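Local structure of 6-phosphogluconolactonase (Leishmania braziliensis, 3CSS) at residues 38-44 against 155-161; 137-143 against 152-156; 163-167 against 223-228; 107-112 against 125-129; 67-72 against 99-105. The protein probably catalyses the hydrolysis of 6-phosphogluconolactone to 6-phosphogluconate, the second step of the oxidative stage of the pentose phosphate pathway. All coordinates share one frame; numbering follows the deposited sequence.

Contact 1: residues 38-44 against 155-161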
# COMPACT_ATOMS: atom_id res chain seq x y z
N PRO A 38 12.22 -14.26 -3.49
CA PRO A 38 10.79 -13.96 -3.55
C PRO A 38 10.44 -12.65 -4.26
O PRO A 38 11.29 -11.78 -4.42
CB PRO A 38 10.39 -13.85 -2.08
CG PRO A 38 11.60 -13.35 -1.41
CD PRO A 38 12.75 -14.05 -2.13
N VAL A 39 9.19 -12.56 -4.70
CA VAL A 39 8.58 -11.28 -5.09
C VAL A 39 8.23 -10.54 -3.79
O VAL A 39 7.64 -11.12 -2.88
CB VAL A 39 7.30 -11.56 -5.94
CG1 VAL A 39 6.41 -10.32 -6.07
CG2 VAL A 39 7.72 -12.07 -7.31
N VAL A 40 8.60 -9.27 -3.69
CA VAL A 40 8.24 -8.48 -2.52
C VAL A 40 6.90 -7.80 -2.81
O VAL A 40 6.80 -7.03 -3.76
CB VAL A 40 9.32 -7.41 -2.17
CG1 VAL A 40 8.96 -6.71 -0.90
CG2 VAL A 40 10.68 -8.05 -2.04
N LEU A 41 5.89 -8.09 -1.98
CA LEU A 41 4.52 -7.57 -2.15
C LEU A 41 4.16 -6.73 -0.93
O LEU A 41 4.21 -7.23 0.19
CB LEU A 41 3.53 -8.74 -2.30
CG LEU A 41 2.02 -8.43 -2.44
CD1 LEU A 41 1.76 -7.56 -3.65
CD2 LEU A 41 1.18 -9.74 -2.48
N ALA A 42 3.79 -5.47 -1.15
CA ALA A 42 3.28 -4.61 -0.09
C ALA A 42 1.76 -4.63 -0.14
O ALA A 42 1.13 -4.19 -1.14
CB ALA A 42 3.79 -3.18 -0.23
N LEU A 43 1.17 -5.11 0.94
CA LEU A 43 -0.26 -5.26 1.07
C LEU A 43 -0.92 -3.95 1.40
O LEU A 43 -0.36 -3.14 2.16
CB LEU A 43 -0.57 -6.25 2.19
CG LEU A 43 -0.05 -7.66 2.00
CD1 LEU A 43 -0.35 -8.46 3.24
CD2 LEU A 43 -0.64 -8.29 0.73
N SER A 44 -2.08 -3.71 0.80
CA SER A 44 -2.95 -2.60 1.18
C SER A 44 -3.99 -3.04 2.19
O SER A 44 -4.20 -4.23 2.43
CB SER A 44 -3.64 -2.00 -0.03
OG SER A 44 -4.34 -3.02 -0.69
N VAL A 155 13.39 -1.99 -2.44
CA VAL A 155 12.82 -2.08 -3.78
C VAL A 155 11.71 -3.10 -3.73
O VAL A 155 11.94 -4.31 -3.58
CB VAL A 155 13.87 -2.44 -4.84
CG1 VAL A 155 13.22 -2.55 -6.21
CG2 VAL A 155 14.99 -1.39 -4.84
N VAL A 156 10.48 -2.61 -3.78
CA VAL A 156 9.30 -3.47 -3.72
C VAL A 156 8.89 -3.87 -5.14
O VAL A 156 8.82 -3.02 -6.02
CB VAL A 156 8.16 -2.76 -2.97
CG1 VAL A 156 6.91 -3.62 -2.96
CG2 VAL A 156 8.61 -2.40 -1.56
N ASP A 157 8.60 -5.15 -5.36
CA ASP A 157 8.15 -5.60 -6.69
C ASP A 157 6.72 -5.14 -7.04
O ASP A 157 6.46 -4.63 -8.14
CB ASP A 157 8.25 -7.13 -6.82
CG ASP A 157 9.68 -7.61 -6.81
OD1 ASP A 157 10.35 -7.43 -7.85
OD2 ASP A 157 10.13 -8.10 -5.76
N ILE A 158 5.81 -5.31 -6.09
CA ILE A 158 4.42 -4.92 -6.27
C ILE A 158 3.91 -4.23 -5.02
O ILE A 158 3.92 -4.82 -3.94
CB ILE A 158 3.49 -6.13 -6.56
CG1 ILE A 158 3.95 -6.86 -7.81
CG2 ILE A 158 2.00 -5.66 -6.64
CD1 ILE A 158 3.24 -8.17 -8.04
N VAL A 159 3.48 -2.98 -5.18
CA VAL A 159 2.78 -2.23 -4.13
C VAL A 159 1.30 -2.19 -4.48
O VAL A 159 0.90 -1.61 -5.49
CB VAL A 159 3.33 -0.78 -3.93
CG1 VAL A 159 2.53 -0.06 -2.82
CG2 VAL A 159 4.85 -0.78 -3.63
N LEU A 160 0.48 -2.79 -3.62
CA LEU A 160 -0.95 -2.68 -3.75
C LEU A 160 -1.38 -1.42 -3.01
O LEU A 160 -0.88 -1.15 -1.91
CB LEU A 160 -1.63 -3.88 -3.12
CG LEU A 160 -1.34 -5.24 -3.75
CD1 LEU A 160 -2.03 -6.32 -2.91
CD2 LEU A 160 -1.86 -5.24 -5.18
N LEU A 161 -2.33 -0.68 -3.59
CA LEU A 161 -2.82 0.57 -3.01
C LEU A 161 -4.32 0.69 -3.19
O LEU A 161 -4.92 0.02 -4.03
CB LEU A 161 -2.14 1.78 -3.68
CG LEU A 161 -0.64 1.99 -3.49
CD1 LEU A 161 -0.25 3.17 -4.37
CD2 LEU A 161 -0.29 2.23 -2.03
O HOH W 1 0.60 -1.11 0.26
O HOH W 2 -6.22 -1.91 -2.36
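L41 and I158 form the apolar centre of this strand pair. With CG opposite the backbone N (chi1 178°) and the second torsion turned to 59°, CD1 of L41 comes to 3.6 Å from I158 CG2. The same methyl reaches the branch point of L160, with L41 CD1 3.9 Å from L160 CG, so one leucine tip serves two neighbours. On the face of A42 and V159, the small alanine leaves room for two valines: A42 CB is 4.2 Å from V156 CG1 and 4.2 Å from V159 CG1. Helix 14-30 packs against I158, and helix 50-59 against L160.

Between these two faces run the backbone bonds. I158 N gives to V40 O at 3.1 Å, A42 N to I158 O at 2.9 Å, and L160 N to A42 O at 2.9 Å. V40 O also receives a weak bond from D157 N. At the N-terminal end D157 supplies its carboxylate as the acceptor for V40 N: V40 N meets D157 OD2 at 2.8 Å in an almost straight bond (178°), arriving on the anti side of the oxygen and slightly out of the carboxylate plane. At the other end the small hydroxyl of S44 shares a water with L161 O, whose own bond to it is weak. The N-H and C=O of A42 and the C=O of V40 serve strand 158-162, the N-H of V40 the side chain of D157 just before it, whereas L41 turns its own to strand 69-77. Such parallel pairing, with helices packed on the side chains of I158 and L160, is characteristic of the central sheet of a Rossmann-like alpha/beta fold.

Contact 2: residues 137-143 against 152-156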
# COMPACT_ATOMS: atom_id res chain seq x y z
N LEU A 137 12.77 -3.18 7.47
CA LEU A 137 12.67 -3.21 6.01
C LEU A 137 14.06 -3.14 5.37
O LEU A 137 14.38 -3.90 4.46
CB LEU A 137 11.78 -2.07 5.50
CG LEU A 137 10.28 -2.18 5.85
CD1 LEU A 137 9.54 -0.90 5.38
CD2 LEU A 137 9.62 -3.48 5.26
N LEU A 138 14.90 -2.25 5.88
CA LEU A 138 16.23 -2.05 5.32
C LEU A 138 17.12 -3.27 5.54
O LEU A 138 18.06 -3.51 4.78
CB LEU A 138 16.86 -0.80 5.91
CG LEU A 138 16.28 0.54 5.45
CD1 LEU A 138 16.79 1.67 6.33
CD2 LEU A 138 16.58 0.82 3.99
N ASN A 139 16.80 -4.05 6.58
CA ASN A 139 17.56 -5.27 6.92
C ASN A 139 17.08 -6.52 6.18
O ASN A 139 17.86 -7.44 5.95
CB ASN A 139 17.44 -5.54 8.42
CG ASN A 139 18.37 -4.68 9.26
OD1 ASN A 139 19.31 -4.03 8.76
ND2 ASN A 139 18.17 -4.72 10.58
N CYS A 140 15.79 -6.57 5.81
CA CYS A 140 15.16 -7.81 5.32
C CYS A 140 14.78 -7.81 3.85
O CYS A 140 14.54 -8.89 3.30
CB CYS A 140 13.90 -8.11 6.13
SG CYS A 140 14.21 -8.36 7.88
N LEU A 141 14.64 -6.62 3.25
CA LEU A 141 14.30 -6.50 1.83
C LEU A 141 15.52 -6.17 0.94
O LEU A 141 16.55 -5.69 1.43
CB LEU A 141 13.22 -5.42 1.63
CG LEU A 141 11.76 -5.83 1.80
CD1 LEU A 141 11.51 -6.50 3.16
CD2 LEU A 141 10.87 -4.59 1.59
N PRO A 142 15.40 -6.45 -0.37
CA PRO A 142 16.38 -5.94 -1.32
C PRO A 142 16.31 -4.42 -1.34
O PRO A 142 15.23 -3.85 -1.47
CB PRO A 142 15.90 -6.50 -2.68
CG PRO A 142 14.74 -7.33 -2.40
CD PRO A 142 14.22 -7.01 -1.05
N CYS A 143 17.48 -3.79 -1.21
CA CYS A 143 17.57 -2.33 -1.17
C CYS A 143 18.56 -1.82 -2.20
O CYS A 143 19.49 -2.56 -2.61
CB CYS A 143 17.97 -1.85 0.23
SG CYS A 143 16.78 -2.25 1.52
N SER A 152 19.45 4.29 1.74
CA SER A 152 18.91 3.31 0.81
C SER A 152 17.39 3.20 0.90
O SER A 152 16.76 3.68 1.87
CB SER A 152 19.53 1.94 1.06
OG SER A 152 20.94 2.04 0.93
N VAL A 153 16.82 2.57 -0.12
CA VAL A 153 15.38 2.35 -0.23
C VAL A 153 15.14 0.87 -0.52
O VAL A 153 15.85 0.29 -1.35
CB VAL A 153 14.77 3.24 -1.36
CG1 VAL A 153 15.26 2.84 -2.77
CG2 VAL A 153 13.27 3.20 -1.31
N PRO A 154 14.16 0.26 0.17
CA PRO A 154 13.76 -1.08 -0.23
C PRO A 154 13.08 -1.02 -1.59
O PRO A 154 12.34 -0.07 -1.87
CB PRO A 154 12.81 -1.53 0.88
CG PRO A 154 12.27 -0.30 1.47
CD PRO A 154 13.34 0.76 1.29
N VAL A 155 13.39 -1.99 -2.44
CA VAL A 155 12.82 -2.08 -3.78
C VAL A 155 11.71 -3.10 -3.73
O VAL A 155 11.94 -4.31 -3.58
CB VAL A 155 13.87 -2.44 -4.84
CG1 VAL A 155 13.22 -2.55 -6.21
CG2 VAL A 155 14.99 -1.39 -4.84
N VAL A 156 10.48 -2.61 -3.78
CA VAL A 156 9.30 -3.47 -3.72
C VAL A 156 8.89 -3.87 -5.14
O VAL A 156 8.82 -3.02 -6.02
CB VAL A 156 8.16 -2.76 -2.97
CG1 VAL A 156 6.91 -3.62 -2.96
CG2 VAL A 156 8.61 -2.40 -1.56
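A small antiparallel hairpin, strands 143-145 and 152-154, begins where helix 123-140 has ended, and C143 and P154 form a non-hydrogen-bonded pair in it. That position suits a proline, which has no N-H to offer. The bond beside it comes from V155 N to P142 O, at 2.8 Å and nearly straight (174°). A second backbone approach, a CA-H...O contact, puts C143 CA 3.1 Å from V153 O.

A first torsion of -63° swings SG of C143 toward the partner strand, 3.7 Å from P154 CA. The proline ring meets leucines at and just beyond the helix end: L141 CD2 meets P154 CB at 3.7 Å, the two side chains lying askew, while L137 CB stands 4.4 Å from P154 CG. Farther out, L138 turns the end of its side chain inward, CD2 lying 3.6 Å from S152 O. L141, the first residue to leave helical angles, also packs on Q70 and I72 of strand 69-77.

One strong backbone bond therefore sets the pairing, and the rest is apolar packing around a rigid ring, which brings the helix end and the hairpin together without buried side-chain charges.

Contact 3: residues 163-167 against 223-228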
# COMPACT_ATOMS: atom_id res chain seq x y z
N PHE A 163 -7.48 4.06 -2.91
CA PHE A 163 -7.72 5.50 -2.83
C PHE A 163 -8.81 5.74 -1.81
O PHE A 163 -9.83 5.05 -1.82
CB PHE A 163 -8.23 6.07 -4.16
CG PHE A 163 -7.19 6.21 -5.25
CD1 PHE A 163 -5.85 6.48 -4.99
CD2 PHE A 163 -7.59 6.14 -6.56
CE1 PHE A 163 -4.96 6.65 -6.05
CE2 PHE A 163 -6.73 6.32 -7.61
CZ PHE A 163 -5.42 6.59 -7.35
N GLY A 164 -8.61 6.75 -0.97
CA GLY A 164 -9.70 7.30 -0.19
C GLY A 164 -10.44 8.38 -0.94
O GLY A 164 -9.91 9.00 -1.87
N SER A 165 -11.67 8.64 -0.50
CA SER A 165 -12.45 9.76 -1.05
C SER A 165 -11.80 11.14 -0.79
O SER A 165 -12.17 12.11 -1.43
CB SER A 165 -13.87 9.75 -0.52
OG SER A 165 -13.86 10.01 0.88
N ASP A 166 -10.87 11.19 0.15
CA ASP A 166 -10.07 12.37 0.44
C ASP A 166 -8.84 12.53 -0.48
O ASP A 166 -8.07 13.49 -0.33
CB ASP A 166 -9.64 12.37 1.90
CG ASP A 166 -8.61 11.30 2.21
OD1 ASP A 166 -8.53 10.31 1.46
OD2 ASP A 166 -7.84 11.46 3.20
N GLY A 167 -8.63 11.57 -1.38
CA GLY A 167 -7.48 11.59 -2.29
C GLY A 167 -6.22 10.92 -1.77
O GLY A 167 -5.19 10.90 -2.45
N ASP A 223 -17.39 8.38 -5.24
CA ASP A 223 -16.70 9.33 -4.40
C ASP A 223 -15.19 9.34 -4.59
O ASP A 223 -14.51 10.17 -4.00
CB ASP A 223 -17.07 9.19 -2.90
CG ASP A 223 -16.68 7.86 -2.30
OD1 ASP A 223 -16.12 6.99 -2.99
OD2 ASP A 223 -16.97 7.68 -1.10
N LYS A 224 -14.66 8.41 -5.40
CA LYS A 224 -13.25 8.42 -5.76
C LYS A 224 -12.96 9.01 -7.13
O LYS A 224 -11.78 9.09 -7.52
CB LYS A 224 -12.67 7.02 -5.84
CG LYS A 224 -13.16 6.06 -4.88
CD LYS A 224 -12.70 6.34 -3.57
CE LYS A 224 -12.68 4.99 -2.89
NZ LYS A 224 -12.55 5.07 -1.49
N ASN A 225 -14.01 9.34 -7.89
CA ASN A 225 -13.83 9.77 -9.27
C ASN A 225 -12.96 11.01 -9.37
O ASN A 225 -12.11 11.09 -10.24
CB ASN A 225 -15.19 9.97 -9.94
CG ASN A 225 -15.08 10.34 -11.42
OD1 ASN A 225 -15.63 11.35 -11.85
ND2 ASN A 225 -14.39 9.52 -12.21
N TRP A 226 -13.13 11.98 -8.47
CA TRP A 226 -12.32 13.19 -8.54
C TRP A 226 -10.85 12.89 -8.30
O TRP A 226 -9.96 13.57 -8.81
CB TRP A 226 -12.82 14.23 -7.54
CG TRP A 226 -12.48 14.00 -6.08
CD1 TRP A 226 -13.25 13.33 -5.16
CD2 TRP A 226 -11.32 14.46 -5.37
NE1 TRP A 226 -12.65 13.35 -3.94
CE2 TRP A 226 -11.46 14.03 -4.03
CE3 TRP A 226 -10.17 15.16 -5.74
CZ2 TRP A 226 -10.50 14.29 -3.05
CZ3 TRP A 226 -9.24 15.44 -4.76
CH2 TRP A 226 -9.40 15.01 -3.44
N VAL A 227 -10.61 11.87 -7.48
CA VAL A 227 -9.24 11.43 -7.19
C VAL A 227 -8.62 10.84 -8.45
O VAL A 227 -7.49 11.17 -8.84
CB VAL A 227 -9.23 10.40 -6.04
CG1 VAL A 227 -7.79 9.94 -5.78
CG2 VAL A 227 -9.90 11.00 -4.76
N VAL A 228 -9.33 9.91 -9.07
CA VAL A 228 -8.85 9.30 -10.29
C VAL A 228 -8.56 10.36 -11.37
O VAL A 228 -7.48 10.39 -11.97
CB VAL A 228 -9.93 8.29 -10.80
CG1 VAL A 228 -9.60 7.82 -12.20
CG2 VAL A 228 -10.06 7.09 -9.86
O HOH W 3 -12.92 6.56 1.05
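F163 lays its ring across V227, whose CG1 sits 3.9 Å from the ring centroid and only 14° off the normal, a CH-pi contact over one face. V228 comes instead to the rim, with CG2 4.1 Å from F163 CE2. The two methyls of V227 divide the work: CG1, trans to the backbone N, goes under the phenyl, while CG2 rests 3.5 Å from G167 CA. CG2 also lies over the centre of the W226 ring. G167 closes a type I turn from G164 with a positive phi (89°), a conformation that glycine takes easily, and its lack of a side chain lets V227 and the indole come close.

W226 holds its CG between the backbone N and the carbonyl carbon (chi1 75°), which brings the N-H edge of the indole to the turn. Its NE1 donates to S165 O at 2.8 Å, with the oxygen near the ring plane but the bond clearly bent. K224 kinks at its second torsion and then extends, which carries NZ to F163 O at 2.7 Å. A water accepts from S165 N and, weakly, from the same ammonium group. S165 itself packs its CB 3.6 Å from D223 O.

Two side-chain donors, K224 in the 3-10 turn that leads into helix 225-232 and W226 in the helix itself, thus hold two carbonyls of the 163-167 loop. The lysine charge would be expected to polarise the F163 carbonyl, while V227 CG1 packs on one face of the phenyl ring, which V217 and A219 of strand 214-219 also touch.

Contact 4: residues 107-112 against 125-129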
# COMPACT_ATOMS: atom_id res chain seq x y z
N ILE A 107 5.15 -5.54 11.90
CA ILE A 107 5.30 -4.22 12.49
C ILE A 107 5.09 -4.36 14.00
O ILE A 107 4.10 -4.95 14.43
CB ILE A 107 4.26 -3.20 11.94
CG1 ILE A 107 4.44 -3.01 10.43
CG2 ILE A 107 4.41 -1.85 12.65
CD1 ILE A 107 3.35 -2.16 9.76
N ASP A 108 6.02 -3.82 14.78
CA ASP A 108 5.91 -3.78 16.23
C ASP A 108 5.21 -2.48 16.65
O ASP A 108 5.80 -1.41 16.57
CB ASP A 108 7.32 -3.87 16.84
CG ASP A 108 7.31 -3.95 18.34
OD1 ASP A 108 6.22 -3.96 18.95
OD2 ASP A 108 8.43 -4.02 18.90
N ARG A 109 3.95 -2.57 17.08
CA ARG A 109 3.14 -1.37 17.37
C ARG A 109 3.16 -0.90 18.79
O ARG A 109 2.62 0.16 19.09
CB ARG A 109 1.65 -1.60 17.05
CG ARG A 109 1.37 -2.16 15.71
CD ARG A 109 1.14 -3.65 15.78
NE ARG A 109 1.24 -4.22 14.44
CZ ARG A 109 0.26 -4.19 13.55
NH1 ARG A 109 -0.90 -3.64 13.84
NH2 ARG A 109 0.47 -4.71 12.36
N ARG A 110 3.78 -1.68 19.67
CA ARG A 110 3.74 -1.48 21.13
C ARG A 110 4.06 -0.06 21.57
O ARG A 110 3.44 0.49 22.48
CB ARG A 110 4.76 -2.40 21.80
CG ARG A 110 4.22 -3.73 22.28
CD ARG A 110 4.94 -4.09 23.56
NE ARG A 110 5.04 -2.90 24.41
CZ ARG A 110 4.15 -2.57 25.33
NH1 ARG A 110 3.11 -3.36 25.56
NH2 ARG A 110 4.31 -1.46 26.04
N ALA A 111 5.08 0.53 20.96
CA ALA A 111 5.52 1.88 21.35
C ALA A 111 4.44 2.95 21.14
O ALA A 111 4.50 4.01 21.77
CB ALA A 111 6.80 2.26 20.60
N ALA A 112 3.47 2.67 20.27
CA ALA A 112 2.40 3.62 19.93
C ALA A 112 1.06 3.37 20.62
O ALA A 112 0.22 4.26 20.65
CB ALA A 112 2.19 3.62 18.41
N GLY A 125 5.12 8.39 19.51
CA GLY A 125 4.90 6.95 19.46
C GLY A 125 4.81 6.40 18.04
O GLY A 125 5.34 5.33 17.76
N ALA A 126 4.12 7.13 17.16
CA ALA A 126 4.05 6.76 15.75
C ALA A 126 5.45 6.73 15.10
O ALA A 126 5.79 5.78 14.41
CB ALA A 126 3.09 7.72 14.97
N TRP A 127 6.25 7.76 15.33
CA TRP A 127 7.63 7.77 14.84
C TRP A 127 8.46 6.62 15.38
O TRP A 127 9.27 6.06 14.65
CB TRP A 127 8.33 9.10 15.16
CG TRP A 127 8.15 10.17 14.11
CD1 TRP A 127 7.65 11.42 14.30
CD2 TRP A 127 8.50 10.09 12.72
NE1 TRP A 127 7.66 12.12 13.11
CE2 TRP A 127 8.16 11.32 12.12
CE3 TRP A 127 9.05 9.08 11.91
CZ2 TRP A 127 8.37 11.59 10.78
CZ3 TRP A 127 9.25 9.34 10.57
CH2 TRP A 127 8.91 10.58 10.01
N ALA A 128 8.28 6.28 16.65
CA ALA A 128 9.02 5.17 17.24
C ALA A 128 8.72 3.87 16.48
O ALA A 128 9.64 3.12 16.16
CB ALA A 128 8.67 5.04 18.72
N VAL A 129 7.44 3.63 16.18
CA VAL A 129 7.03 2.46 15.39
C VAL A 129 7.56 2.53 13.95
O VAL A 129 8.10 1.54 13.44
CB VAL A 129 5.49 2.28 15.38
CG1 VAL A 129 5.07 1.13 14.47
CG2 VAL A 129 4.97 2.05 16.80
O HOH W 4 7.92 -1.50 13.98
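The two backbones converge toward A112 and G125, whose CA atoms are 4.2 Å apart, and diverge toward R109 and V129, where the CA separation is 5.8 Å. Glycine and alanine suit the narrow end. G125 has no side chain to keep the chains apart, and its CA lies 3.8 Å from A111 O; the single methyl of A112 rests against the carbonyl of G125. One turn further along the helix, two more small residues meet methyl to methyl, A111 CB and A128 CB being 3.8 Å apart.

At the wider end V129 makes contact with both of its branches. CG1, anti to the backbone N, touches D108 O at 3.4 Å and I107 CG2 at 3.6 Å, the isoleucine and valine side chains meeting at about a right angle. CG2 points the other way along the segment and meets A112 CB at 3.6 Å. The first turns of helix 123-140 pack here against the chain that runs on from the 99-105 loop into the weakly bonded short helix 110-113. No direct hydrogen bond crosses the contact, but a water accepts from D108 N and donates to V129 O, bridging the two backbones.

The carboxylate of D108 turns to the start of the short helix, where OD1 accepts a weak capping bond from R110 N. R109 leaves its backbone on the side away from the helix, and its NE gives to I107 O at 3.0 Å, the oxygen lying in the guanidinium plane but the nitrogen standing 45° out of the carbonyl plane. Its terminal nitrogens serve E76, through a salt bridge, and L79 O.

Contact 5: residues 67-72 against 99-105; sequences HAVQFI and VPSSDVI
H67 and D103 each set their CG beside the backbone N (chi1 -41° and -66°), and these torsions swing ring and carboxylate together. H67 ND1 donates to D103 OD2 at 2.6 Å, with the oxygen in the imidazole plane and offering its syn lone pair; the two flat groups are turned 58° apart. The carboxylate would be expected to favour the ND1-H form of the imidazole and to stabilise a positive charge if one forms. P100 packs beside the imidazole, its CG 3.7 Å from H67 CE1.

Further along, F71 N gives to D103 O at 2.8 Å, and I105 N returns a bond to F71 O at 2.9 Å. The buried F71 ring has V69 CG1 over the centre of one face and V99 CG1 3.8 Å from CE2, with L95 and L96 of helix 87-96 touching it. I72 and I105 run side by side, with I72 CG2 3.9 Å from I105 CG1. A water links Q70 NE2 to S102 O.

H67 has positive phi, as the C-prime residue of the Schellman motif that ends helix 61-65. Beyond it strand 69-77 enters the central alpha/beta sheet, and the 99-105 loop joins that strand through a single beta bridge.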
# COMPACT_ATOMS: atom_id res chain seq x y z
N HIS A 67 7.36 -19.97 -0.36
CA HIS A 67 8.09 -18.72 -0.14
C HIS A 67 8.27 -17.89 -1.43
O HIS A 67 9.24 -17.15 -1.57
CB HIS A 67 9.46 -18.98 0.54
CG HIS A 67 9.41 -20.01 1.64
ND1 HIS A 67 8.66 -19.83 2.78
CD2 HIS A 67 10.00 -21.22 1.76
CE1 HIS A 67 8.80 -20.89 3.56
NE2 HIS A 67 9.61 -21.75 2.96
N ALA A 68 7.30 -17.97 -2.35
CA ALA A 68 7.35 -17.18 -3.59
C ALA A 68 7.22 -15.66 -3.34
O ALA A 68 7.69 -14.86 -4.14
CB ALA A 68 6.27 -17.63 -4.56
N VAL A 69 6.57 -15.29 -2.24
CA VAL A 69 6.27 -13.89 -1.91
C VAL A 69 6.78 -13.53 -0.52
O VAL A 69 6.60 -14.30 0.44
CB VAL A 69 4.75 -13.58 -1.98
CG1 VAL A 69 4.48 -12.12 -1.50
CG2 VAL A 69 4.18 -13.79 -3.39
N GLN A 70 7.42 -12.38 -0.43
CA GLN A 70 7.74 -11.75 0.85
C GLN A 70 6.73 -10.61 1.05
O GLN A 70 6.71 -9.66 0.25
CB GLN A 70 9.16 -11.20 0.85
CG GLN A 70 9.52 -10.44 2.13
CD GLN A 70 10.96 -9.97 2.12
OE1 GLN A 70 11.38 -9.29 1.19
NE2 GLN A 70 11.72 -10.34 3.15
N PHE A 71 5.93 -10.73 2.11
CA PHE A 71 4.82 -9.81 2.40
C PHE A 71 5.25 -8.74 3.40
O PHE A 71 5.86 -9.04 4.45
CB PHE A 71 3.62 -10.55 3.01
CG PHE A 71 2.95 -11.52 2.09
CD1 PHE A 71 1.88 -11.11 1.32
CD2 PHE A 71 3.37 -12.84 2.02
CE1 PHE A 71 1.22 -11.99 0.48
CE2 PHE A 71 2.73 -13.74 1.17
CZ PHE A 71 1.65 -13.31 0.40
N ILE A 72 4.87 -7.51 3.10
CA ILE A 72 4.98 -6.39 4.02
C ILE A 72 3.66 -5.63 4.00
O ILE A 72 2.90 -5.71 3.04
CB ILE A 72 6.16 -5.44 3.69
CG1 ILE A 72 5.88 -4.55 2.46
CG2 ILE A 72 7.49 -6.26 3.48
CD1 ILE A 72 7.00 -3.50 2.21
N VAL A 99 0.26 -18.51 5.64
CA VAL A 99 1.54 -18.15 5.02
C VAL A 99 2.62 -18.29 6.09
O VAL A 99 2.41 -17.90 7.25
CB VAL A 99 1.53 -16.70 4.45
CG1 VAL A 99 2.91 -16.30 3.94
CG2 VAL A 99 0.50 -16.55 3.31
N PRO A 100 3.78 -18.87 5.73
CA PRO A 100 4.86 -19.02 6.71
C PRO A 100 5.28 -17.68 7.31
O PRO A 100 5.40 -16.69 6.58
CB PRO A 100 6.00 -19.66 5.90
CG PRO A 100 5.33 -20.29 4.73
CD PRO A 100 4.17 -19.39 4.41
N SER A 101 5.47 -17.65 8.63
CA SER A 101 5.81 -16.41 9.35
C SER A 101 7.08 -15.80 8.80
O SER A 101 7.21 -14.58 8.77
CB SER A 101 5.99 -16.67 10.85
OG SER A 101 4.82 -17.21 11.43
N SER A 102 8.01 -16.66 8.37
CA SER A 102 9.29 -16.22 7.79
C SER A 102 9.14 -15.38 6.53
O SER A 102 10.06 -14.64 6.18
CB SER A 102 10.18 -17.44 7.47
OG SER A 102 9.63 -18.26 6.46
N ASP A 103 7.99 -15.48 5.87
CA ASP A 103 7.73 -14.73 4.64
C ASP A 103 6.97 -13.42 4.87
O ASP A 103 6.63 -12.73 3.91
CB ASP A 103 6.91 -15.59 3.68
CG ASP A 103 7.67 -16.79 3.18
OD1 ASP A 103 8.88 -16.67 2.89
OD2 ASP A 103 7.05 -17.87 3.10
N VAL A 104 6.71 -13.10 6.13
CA VAL A 104 5.95 -11.91 6.50
C VAL A 104 6.76 -11.03 7.46
O VAL A 104 7.22 -11.49 8.50
CB VAL A 104 4.59 -12.29 7.18
CG1 VAL A 104 3.76 -11.04 7.44
CG2 VAL A 104 3.83 -13.27 6.32
N ILE A 105 6.92 -9.77 7.10
CA ILE A 105 7.60 -8.80 7.95
C ILE A 105 6.59 -8.13 8.86
O ILE A 105 5.62 -7.51 8.40
CB ILE A 105 8.38 -7.75 7.10
CG1 ILE A 105 9.34 -8.45 6.12
CG2 ILE A 105 9.14 -6.78 8.00
CD1 ILE A 105 10.33 -9.39 6.74
O HOH W 5 9.76 -14.96 1.07
O HOH W 6 10.91 -12.71 4.93

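Along the chain, contacts 5, 4 and 2 close in that order; contact 3 opens only after contact 1 has closed. Contacts 1 and 5, centres about 11 Å apart, share the central sheet, where strands 39-43 and 69-77 are neighbours. Contact 2 shares V155 and V156 with contact 1, their centres about 11 Å apart, and touches contact 5 through C140 and Q70. Helix 123-140 supplies a segment to contacts 2 and 4, whose centres are about 19 Å apart. Contact 3 lies on the opposite side of the chain's centre from contacts 2 and 5, about 30 and 31 Å between centres. The hairpin of contact 2 thus lies beside this sheet, contacts 3 and 4 farther out.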